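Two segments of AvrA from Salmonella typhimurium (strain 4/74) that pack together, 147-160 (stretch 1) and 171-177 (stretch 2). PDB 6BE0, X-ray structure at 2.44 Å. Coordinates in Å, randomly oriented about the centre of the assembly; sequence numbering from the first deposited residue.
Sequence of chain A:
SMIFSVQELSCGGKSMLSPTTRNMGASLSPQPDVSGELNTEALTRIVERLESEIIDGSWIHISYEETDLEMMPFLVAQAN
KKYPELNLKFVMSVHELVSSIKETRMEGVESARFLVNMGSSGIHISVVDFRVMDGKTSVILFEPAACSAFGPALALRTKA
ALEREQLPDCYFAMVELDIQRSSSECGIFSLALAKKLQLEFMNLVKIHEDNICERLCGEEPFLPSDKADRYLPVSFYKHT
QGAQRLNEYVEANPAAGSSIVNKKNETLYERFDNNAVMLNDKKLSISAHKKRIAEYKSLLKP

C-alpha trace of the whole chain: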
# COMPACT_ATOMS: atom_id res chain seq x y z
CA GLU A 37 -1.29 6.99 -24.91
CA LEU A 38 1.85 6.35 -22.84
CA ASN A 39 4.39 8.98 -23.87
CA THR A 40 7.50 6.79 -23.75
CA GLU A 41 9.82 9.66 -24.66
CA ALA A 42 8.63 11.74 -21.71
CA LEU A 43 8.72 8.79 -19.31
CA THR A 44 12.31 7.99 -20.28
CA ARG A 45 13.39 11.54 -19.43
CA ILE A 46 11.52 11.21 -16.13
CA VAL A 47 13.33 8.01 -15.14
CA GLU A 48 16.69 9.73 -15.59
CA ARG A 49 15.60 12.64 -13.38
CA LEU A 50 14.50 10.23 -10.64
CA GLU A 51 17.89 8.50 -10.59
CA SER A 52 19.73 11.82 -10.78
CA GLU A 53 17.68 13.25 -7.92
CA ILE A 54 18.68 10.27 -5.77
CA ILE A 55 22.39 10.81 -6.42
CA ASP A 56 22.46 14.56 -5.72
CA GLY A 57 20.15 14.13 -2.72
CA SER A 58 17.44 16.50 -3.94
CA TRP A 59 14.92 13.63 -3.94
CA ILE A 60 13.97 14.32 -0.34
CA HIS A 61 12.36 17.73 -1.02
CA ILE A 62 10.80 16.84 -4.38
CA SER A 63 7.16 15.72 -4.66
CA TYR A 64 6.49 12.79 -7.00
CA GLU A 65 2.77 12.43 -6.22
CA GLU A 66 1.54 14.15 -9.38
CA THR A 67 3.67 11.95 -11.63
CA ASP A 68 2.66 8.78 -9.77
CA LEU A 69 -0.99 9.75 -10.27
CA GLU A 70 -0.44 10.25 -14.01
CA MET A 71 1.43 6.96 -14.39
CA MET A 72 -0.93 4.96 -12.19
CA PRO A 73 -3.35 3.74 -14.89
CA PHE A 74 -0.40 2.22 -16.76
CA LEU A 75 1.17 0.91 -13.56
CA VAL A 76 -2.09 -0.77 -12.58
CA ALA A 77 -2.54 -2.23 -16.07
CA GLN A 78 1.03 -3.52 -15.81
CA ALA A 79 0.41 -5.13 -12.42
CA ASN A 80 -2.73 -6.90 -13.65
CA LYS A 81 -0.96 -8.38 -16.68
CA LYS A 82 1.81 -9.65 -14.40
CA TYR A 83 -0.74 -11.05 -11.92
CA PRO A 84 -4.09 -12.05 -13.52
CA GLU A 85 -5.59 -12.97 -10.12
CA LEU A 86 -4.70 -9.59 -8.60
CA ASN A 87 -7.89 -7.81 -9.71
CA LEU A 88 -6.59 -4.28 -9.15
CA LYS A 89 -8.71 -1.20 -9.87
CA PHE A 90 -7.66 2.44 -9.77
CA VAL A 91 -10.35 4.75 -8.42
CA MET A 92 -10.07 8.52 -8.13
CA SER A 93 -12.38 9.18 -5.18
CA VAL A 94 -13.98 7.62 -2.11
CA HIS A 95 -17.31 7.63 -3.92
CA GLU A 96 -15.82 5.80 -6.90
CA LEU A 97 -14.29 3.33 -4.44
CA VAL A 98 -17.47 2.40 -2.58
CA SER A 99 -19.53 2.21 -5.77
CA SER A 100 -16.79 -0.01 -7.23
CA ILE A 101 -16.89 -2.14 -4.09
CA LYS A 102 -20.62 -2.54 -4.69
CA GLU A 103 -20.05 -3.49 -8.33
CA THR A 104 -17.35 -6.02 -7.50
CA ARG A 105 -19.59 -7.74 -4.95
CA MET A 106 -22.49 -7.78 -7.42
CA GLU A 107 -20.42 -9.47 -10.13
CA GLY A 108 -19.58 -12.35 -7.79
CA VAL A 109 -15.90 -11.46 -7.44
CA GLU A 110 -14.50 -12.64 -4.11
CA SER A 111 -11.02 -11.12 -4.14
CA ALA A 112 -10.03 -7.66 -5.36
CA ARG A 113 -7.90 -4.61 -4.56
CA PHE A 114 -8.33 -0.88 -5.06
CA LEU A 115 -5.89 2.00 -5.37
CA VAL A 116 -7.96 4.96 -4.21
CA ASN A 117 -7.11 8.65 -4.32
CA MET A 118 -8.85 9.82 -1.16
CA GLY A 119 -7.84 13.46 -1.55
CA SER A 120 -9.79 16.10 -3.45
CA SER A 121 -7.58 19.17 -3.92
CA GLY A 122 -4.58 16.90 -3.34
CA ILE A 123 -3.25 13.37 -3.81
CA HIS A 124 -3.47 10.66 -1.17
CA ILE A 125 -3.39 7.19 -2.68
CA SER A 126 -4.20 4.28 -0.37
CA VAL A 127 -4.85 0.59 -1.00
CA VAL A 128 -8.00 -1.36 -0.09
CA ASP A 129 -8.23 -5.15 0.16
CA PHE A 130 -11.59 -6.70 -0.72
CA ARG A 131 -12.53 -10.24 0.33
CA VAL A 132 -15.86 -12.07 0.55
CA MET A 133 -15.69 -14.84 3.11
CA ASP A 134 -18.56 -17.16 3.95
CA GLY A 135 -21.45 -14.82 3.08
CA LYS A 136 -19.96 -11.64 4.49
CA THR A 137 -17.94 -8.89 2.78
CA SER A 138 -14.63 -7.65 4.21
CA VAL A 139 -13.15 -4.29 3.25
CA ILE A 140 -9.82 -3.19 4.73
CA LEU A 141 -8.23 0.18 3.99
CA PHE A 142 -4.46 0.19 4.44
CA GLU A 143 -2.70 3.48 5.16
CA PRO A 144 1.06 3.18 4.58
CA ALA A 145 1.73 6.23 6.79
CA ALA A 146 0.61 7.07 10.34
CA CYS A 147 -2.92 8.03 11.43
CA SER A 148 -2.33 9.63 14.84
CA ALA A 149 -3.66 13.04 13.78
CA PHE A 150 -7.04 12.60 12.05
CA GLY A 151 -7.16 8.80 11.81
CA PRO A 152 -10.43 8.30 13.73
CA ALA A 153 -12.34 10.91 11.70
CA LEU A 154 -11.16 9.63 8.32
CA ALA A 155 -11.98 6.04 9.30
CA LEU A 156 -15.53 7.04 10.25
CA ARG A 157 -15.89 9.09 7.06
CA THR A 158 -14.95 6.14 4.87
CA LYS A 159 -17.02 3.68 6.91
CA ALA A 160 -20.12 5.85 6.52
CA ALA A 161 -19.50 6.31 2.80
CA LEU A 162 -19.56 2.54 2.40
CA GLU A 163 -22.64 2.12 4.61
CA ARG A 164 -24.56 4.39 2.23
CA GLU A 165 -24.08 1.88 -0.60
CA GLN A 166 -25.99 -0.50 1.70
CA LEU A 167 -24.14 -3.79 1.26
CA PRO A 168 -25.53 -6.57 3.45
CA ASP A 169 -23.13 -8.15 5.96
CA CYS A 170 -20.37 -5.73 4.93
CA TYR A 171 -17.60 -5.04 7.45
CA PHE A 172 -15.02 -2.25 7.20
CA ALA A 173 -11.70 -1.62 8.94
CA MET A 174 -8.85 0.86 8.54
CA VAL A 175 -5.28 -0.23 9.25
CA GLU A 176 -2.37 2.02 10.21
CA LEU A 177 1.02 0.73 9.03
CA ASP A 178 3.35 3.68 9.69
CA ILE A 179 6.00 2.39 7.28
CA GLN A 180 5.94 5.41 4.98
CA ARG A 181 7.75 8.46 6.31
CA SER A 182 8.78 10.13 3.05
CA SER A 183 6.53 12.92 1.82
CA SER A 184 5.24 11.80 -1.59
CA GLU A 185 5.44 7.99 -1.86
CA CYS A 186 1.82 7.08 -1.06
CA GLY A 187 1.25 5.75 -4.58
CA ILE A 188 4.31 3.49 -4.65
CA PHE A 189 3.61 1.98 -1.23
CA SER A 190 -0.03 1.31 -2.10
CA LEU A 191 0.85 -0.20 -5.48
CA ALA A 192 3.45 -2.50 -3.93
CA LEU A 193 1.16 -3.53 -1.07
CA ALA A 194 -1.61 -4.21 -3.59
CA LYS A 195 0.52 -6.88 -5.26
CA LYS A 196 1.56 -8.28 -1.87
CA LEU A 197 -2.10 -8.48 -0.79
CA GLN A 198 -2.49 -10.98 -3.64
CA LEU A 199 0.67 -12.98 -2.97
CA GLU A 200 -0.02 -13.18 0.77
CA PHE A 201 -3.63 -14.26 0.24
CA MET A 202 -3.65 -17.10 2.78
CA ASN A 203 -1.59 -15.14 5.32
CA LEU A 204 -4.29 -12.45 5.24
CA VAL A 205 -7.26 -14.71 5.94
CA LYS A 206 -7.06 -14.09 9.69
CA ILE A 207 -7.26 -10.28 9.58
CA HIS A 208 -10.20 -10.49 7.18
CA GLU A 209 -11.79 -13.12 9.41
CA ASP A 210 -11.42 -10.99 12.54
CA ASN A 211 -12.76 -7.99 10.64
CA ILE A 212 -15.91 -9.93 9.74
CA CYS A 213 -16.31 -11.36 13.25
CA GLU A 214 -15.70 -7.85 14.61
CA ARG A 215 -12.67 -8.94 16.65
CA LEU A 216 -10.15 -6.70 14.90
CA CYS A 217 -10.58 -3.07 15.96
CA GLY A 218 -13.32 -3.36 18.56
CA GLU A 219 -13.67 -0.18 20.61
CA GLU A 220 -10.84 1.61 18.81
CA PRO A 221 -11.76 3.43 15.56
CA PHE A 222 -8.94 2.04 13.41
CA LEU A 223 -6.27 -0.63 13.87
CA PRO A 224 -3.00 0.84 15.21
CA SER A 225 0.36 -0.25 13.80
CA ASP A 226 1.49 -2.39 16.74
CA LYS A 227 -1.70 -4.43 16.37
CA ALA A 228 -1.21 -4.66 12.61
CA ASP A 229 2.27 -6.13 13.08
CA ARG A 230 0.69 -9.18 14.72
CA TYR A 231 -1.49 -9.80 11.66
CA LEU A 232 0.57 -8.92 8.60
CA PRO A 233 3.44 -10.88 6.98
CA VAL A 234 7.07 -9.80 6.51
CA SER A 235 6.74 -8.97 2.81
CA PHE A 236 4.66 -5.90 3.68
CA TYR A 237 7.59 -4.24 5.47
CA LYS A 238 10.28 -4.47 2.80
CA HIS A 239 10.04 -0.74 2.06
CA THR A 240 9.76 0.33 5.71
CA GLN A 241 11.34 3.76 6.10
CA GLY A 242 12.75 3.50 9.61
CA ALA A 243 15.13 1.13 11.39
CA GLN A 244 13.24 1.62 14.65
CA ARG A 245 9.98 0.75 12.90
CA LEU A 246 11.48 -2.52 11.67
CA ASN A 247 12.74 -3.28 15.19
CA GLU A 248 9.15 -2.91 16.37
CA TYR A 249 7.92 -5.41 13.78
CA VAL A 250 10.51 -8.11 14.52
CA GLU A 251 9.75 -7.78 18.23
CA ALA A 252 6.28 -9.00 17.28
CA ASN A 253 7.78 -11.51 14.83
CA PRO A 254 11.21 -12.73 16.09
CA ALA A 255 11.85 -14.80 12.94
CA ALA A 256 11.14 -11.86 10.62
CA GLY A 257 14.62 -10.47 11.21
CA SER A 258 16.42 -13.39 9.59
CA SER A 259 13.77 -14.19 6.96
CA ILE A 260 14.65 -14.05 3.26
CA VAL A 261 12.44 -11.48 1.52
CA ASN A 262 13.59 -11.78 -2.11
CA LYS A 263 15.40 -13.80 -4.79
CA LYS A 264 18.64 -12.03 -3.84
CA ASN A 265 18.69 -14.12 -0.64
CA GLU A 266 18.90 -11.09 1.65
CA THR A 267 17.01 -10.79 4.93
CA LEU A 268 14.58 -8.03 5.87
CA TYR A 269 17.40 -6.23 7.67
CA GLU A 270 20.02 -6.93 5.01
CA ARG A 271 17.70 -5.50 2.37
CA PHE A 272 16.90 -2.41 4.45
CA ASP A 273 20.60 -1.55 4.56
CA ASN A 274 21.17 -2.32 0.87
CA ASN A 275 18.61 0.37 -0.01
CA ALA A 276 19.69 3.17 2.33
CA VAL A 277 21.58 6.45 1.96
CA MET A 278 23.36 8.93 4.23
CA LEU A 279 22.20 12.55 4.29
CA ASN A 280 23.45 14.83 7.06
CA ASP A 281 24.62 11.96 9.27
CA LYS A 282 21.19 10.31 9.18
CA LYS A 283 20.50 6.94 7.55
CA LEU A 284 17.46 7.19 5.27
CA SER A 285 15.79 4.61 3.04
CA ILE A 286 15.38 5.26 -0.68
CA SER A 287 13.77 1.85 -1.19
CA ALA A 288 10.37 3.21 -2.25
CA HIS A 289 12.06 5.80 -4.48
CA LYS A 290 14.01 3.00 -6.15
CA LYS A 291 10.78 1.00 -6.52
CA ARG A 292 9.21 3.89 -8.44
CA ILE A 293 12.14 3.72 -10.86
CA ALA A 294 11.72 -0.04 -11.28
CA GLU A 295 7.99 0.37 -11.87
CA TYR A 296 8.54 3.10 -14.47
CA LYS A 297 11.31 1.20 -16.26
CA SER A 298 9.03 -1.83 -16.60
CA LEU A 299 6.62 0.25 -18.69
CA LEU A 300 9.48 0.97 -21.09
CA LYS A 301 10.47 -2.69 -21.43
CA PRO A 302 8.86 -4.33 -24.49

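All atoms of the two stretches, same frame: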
# COMPACT_ATOMS: atom_id res chain seq x y z
N CYS A 147 -1.55 7.53 11.36
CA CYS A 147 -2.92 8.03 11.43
C CYS A 147 -3.21 8.69 12.77
O CYS A 147 -4.38 8.84 13.14
CB CYS A 147 -3.91 6.90 11.19
SG CYS A 147 -3.58 5.89 9.73
N SER A 148 -2.17 9.08 13.50
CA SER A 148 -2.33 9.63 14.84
C SER A 148 -3.16 10.92 14.85
O SER A 148 -3.93 11.15 15.79
CB SER A 148 -0.97 9.90 15.47
OG SER A 148 -0.14 10.66 14.60
N ALA A 149 -3.01 11.74 13.82
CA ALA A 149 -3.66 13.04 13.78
C ALA A 149 -5.18 12.94 13.60
O ALA A 149 -5.93 13.13 14.56
CB ALA A 149 -3.06 13.90 12.67
N PHE A 150 -5.62 12.62 12.38
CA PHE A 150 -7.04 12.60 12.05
C PHE A 150 -7.51 11.20 11.64
O PHE A 150 -8.49 11.06 10.89
CB PHE A 150 -7.34 13.59 10.92
CG PHE A 150 -6.94 15.00 11.24
CD1 PHE A 150 -7.83 15.85 11.88
CD2 PHE A 150 -5.69 15.47 10.90
CE1 PHE A 150 -7.46 17.15 12.17
CE2 PHE A 150 -5.32 16.77 11.19
CZ PHE A 150 -6.21 17.61 11.83
N GLY A 151 -6.82 10.18 12.13
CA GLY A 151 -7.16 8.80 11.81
C GLY A 151 -8.61 8.45 12.08
O GLY A 151 -9.32 8.00 11.18
N PRO A 152 -9.06 8.64 13.33
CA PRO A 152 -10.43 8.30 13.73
C PRO A 152 -11.49 8.91 12.81
O PRO A 152 -12.39 8.21 12.37
CB PRO A 152 -10.54 8.87 15.14
CG PRO A 152 -9.14 8.88 15.65
CD PRO A 152 -8.29 9.19 14.46
N ALA A 153 -11.37 10.21 12.54
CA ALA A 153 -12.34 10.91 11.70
C ALA A 153 -12.40 10.32 10.30
O ALA A 153 -13.48 10.02 9.79
CB ALA A 153 -11.99 12.39 11.62
N LEU A 154 -11.24 10.14 9.68
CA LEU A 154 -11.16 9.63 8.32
C LEU A 154 -11.72 8.21 8.22
O LEU A 154 -12.36 7.85 7.23
CB LEU A 154 -9.71 9.65 7.83
CG LEU A 154 -9.08 11.04 7.69
CD1 LEU A 154 -7.60 10.93 7.36
CD2 LEU A 154 -9.80 11.86 6.62
N ALA A 155 -11.47 7.41 9.25
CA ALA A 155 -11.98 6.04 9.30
C ALA A 155 -13.51 6.04 9.33
O ALA A 155 -14.15 5.26 8.63
CB ALA A 155 -11.43 5.31 10.50
N LEU A 156 -14.08 6.93 10.14
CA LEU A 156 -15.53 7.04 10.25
C LEU A 156 -16.14 7.60 8.97
O LEU A 156 -17.24 7.22 8.58
CB LEU A 156 -15.91 7.92 11.44
CG LEU A 156 -15.52 7.37 12.81
CD1 LEU A 156 -15.69 8.43 13.90
CD2 LEU A 156 -16.33 6.13 13.15
N ARG A 157 -15.41 8.50 8.31
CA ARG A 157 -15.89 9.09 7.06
C ARG A 157 -16.01 8.03 5.98
O ARG A 157 -17.01 7.98 5.26
CB ARG A 157 -14.94 10.20 6.59
CG ARG A 157 -15.46 10.97 5.39
CD ARG A 157 -14.41 11.92 4.83
NE ARG A 157 -13.92 12.86 5.84
CZ ARG A 157 -12.93 13.72 5.64
NH1 ARG A 157 -12.31 13.76 4.47
NH2 ARG A 157 -12.55 14.53 6.61
N THR A 158 -15.00 7.18 5.89
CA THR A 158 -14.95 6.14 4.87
C THR A 158 -15.94 5.03 5.19
O THR A 158 -16.58 4.48 4.29
CB THR A 158 -13.54 5.55 4.73
OG1 THR A 158 -12.59 6.61 4.55
CG2 THR A 158 -13.46 4.58 3.55
N LYS A 159 -16.06 4.69 6.47
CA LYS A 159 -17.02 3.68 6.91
C LYS A 159 -18.44 4.08 6.54
O LYS A 159 -19.21 3.27 6.02
CB LYS A 159 -16.92 3.46 8.42
CG LYS A 159 -17.97 2.49 8.97
CD LYS A 159 -17.68 2.08 10.40
CE LYS A 159 -18.71 1.08 10.90
NZ LYS A 159 -18.30 0.43 12.18
N ALA A 160 -18.78 5.34 6.79
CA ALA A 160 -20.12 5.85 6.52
C ALA A 160 -20.40 5.91 5.02
O ALA A 160 -21.52 5.65 4.58
CB ALA A 160 -20.30 7.22 7.15
N TYR A 171 -18.39 -5.50 6.31
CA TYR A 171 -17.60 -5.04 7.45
C TYR A 171 -16.35 -4.29 6.99
O TYR A 171 -15.61 -4.77 6.13
CB TYR A 171 -17.22 -6.22 8.33
CG TYR A 171 -18.42 -6.98 8.85
CD1 TYR A 171 -18.96 -8.04 8.13
CD2 TYR A 171 -19.02 -6.63 10.05
CE1 TYR A 171 -20.05 -8.74 8.60
CE2 TYR A 171 -20.12 -7.32 10.52
CZ TYR A 171 -20.63 -8.37 9.80
OH TYR A 171 -21.73 -9.07 10.26
N PHE A 172 -16.12 -3.12 7.59
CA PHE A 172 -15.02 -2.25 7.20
C PHE A 172 -14.03 -2.02 8.34
O PHE A 172 -14.41 -1.94 9.51
CB PHE A 172 -15.56 -0.90 6.71
CG PHE A 172 -14.50 0.14 6.51
CD1 PHE A 172 -14.24 1.09 7.48
CD2 PHE A 172 -13.75 0.16 5.34
CE1 PHE A 172 -13.26 2.05 7.29
CE2 PHE A 172 -12.77 1.12 5.15
CZ PHE A 172 -12.53 2.06 6.13
N ALA A 173 -12.76 -1.91 7.98
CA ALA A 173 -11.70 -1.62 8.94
C ALA A 173 -10.59 -0.83 8.27
O ALA A 173 -10.30 -1.02 7.09
CB ALA A 173 -11.15 -2.91 9.54
N MET A 174 -9.97 0.07 9.02
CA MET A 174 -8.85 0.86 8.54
C MET A 174 -7.61 0.48 9.33
O MET A 174 -7.65 0.40 10.56
CB MET A 174 -9.15 2.35 8.65
CG MET A 174 -8.00 3.26 8.26
SD MET A 174 -8.52 4.98 8.22
CE MET A 174 -7.06 5.79 8.86
N VAL A 175 -6.50 0.25 8.63
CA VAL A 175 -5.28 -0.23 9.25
C VAL A 175 -4.13 0.76 9.08
O VAL A 175 -3.78 1.14 7.96
CB VAL A 175 -4.85 -1.60 8.68
CG1 VAL A 175 -3.55 -2.07 9.31
CG2 VAL A 175 -5.95 -2.62 8.91
N GLU A 176 -3.55 1.17 10.20
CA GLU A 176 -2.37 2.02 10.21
C GLU A 176 -1.13 1.15 10.11
O GLU A 176 -0.99 0.18 10.86
CB GLU A 176 -2.33 2.88 11.47
CG GLU A 176 -1.09 3.74 11.63
CD GLU A 176 -0.96 4.32 13.03
OE1 GLU A 176 -1.01 3.54 14.00
OE2 GLU A 176 -0.82 5.56 13.15
N LEU A 177 -0.23 1.48 9.20
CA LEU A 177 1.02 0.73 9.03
C LEU A 177 2.22 1.51 9.56
O LEU A 177 3.10 0.94 10.19
CB LEU A 177 1.23 0.38 7.55
CG LEU A 177 0.19 -0.55 6.92
CD1 LEU A 177 0.58 -0.87 5.48
CD2 LEU A 177 0.01 -1.84 7.72

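The helix 151-160 lies across the strand 171-176 with the two axes 8.8 Å apart at closest approach and their N-to-C directions 152° apart, so the pairing is close to antiparallel. The register follows from this: Cys147 sits nearest Glu176, Ala155 nearest Met174 and Lys159 nearest Phe172, with CA-CA separations of 6.1 to 6.3 Å. In the strand, side chains alternate. Phe172, Met174 and Glu176 point their CA-to-CB bonds toward stretch 1, whereas Tyr171, Ala173 and Val175 point away. The three inward residues account for nearly all of the strand's share of the 431 Å² buried.

Phe172 and Met174 each have 90 Å² covered by the other stretch. With chi1 at 170° (t), Phe172 places its ring against the helix at Ala155, Thr158 and Lys159. Phe172 CD1 lies 3.7 Å from Lys159 CB, Phe172 CE1 3.6 Å from Ala155 O, and Phe172 CZ 3.7 Å from Thr158 CG2; all three approaches are oblique to the ring. Lys159 contributes aliphatic carbon near its backbone while the end of its all-t side chain leads away, which lets a charged residue serve at an exposed margin. Thr158 is buried, and Thr158 OG1 donates a hydrogen bond to Leu154 O (3.0 Å), so its hydroxyl is satisfied within the helix while its methyl meets the ring.

Met174 is extended through chi1 and chi2 (both t), then turns at a chi3 of 143°, between wells. Met174 SD packs 3.7 Å from Ala155 CB, and Met174 CE reaches 3.6 Å from Cys147 SG and 3.9 Å from Gly151 O. The long, unbranched thioether thus spans from the helix to the loop preceding it. The residues it meets are small: Ala155 offers a single methyl, and Gly151 has no side chain. A CB modelled on Gly151 would come within 2.2 Å of Cys147 O, so the tight turn into the helix, not the methionine, leaves no room for one there.

Glu176 supplies the polar fastening, with 53 Å² covered. Cys147 N donates to Glu176 OE2 at 2.8 Å with an N-H...O angle of 154°, the one hydrogen bond between the stretches. The carboxylate is buried, but its other oxygen, OE1, is hydrogen-bonded elsewhere in the structure. Cys147, with 71 Å² covered, is the largest contributor from stretch 1 and joins both kinds of contact: its backbone nitrogen binds the carboxylate, while Cys147 SG lies 3.7 Å from Glu176 CB as well as against the methionine methyl.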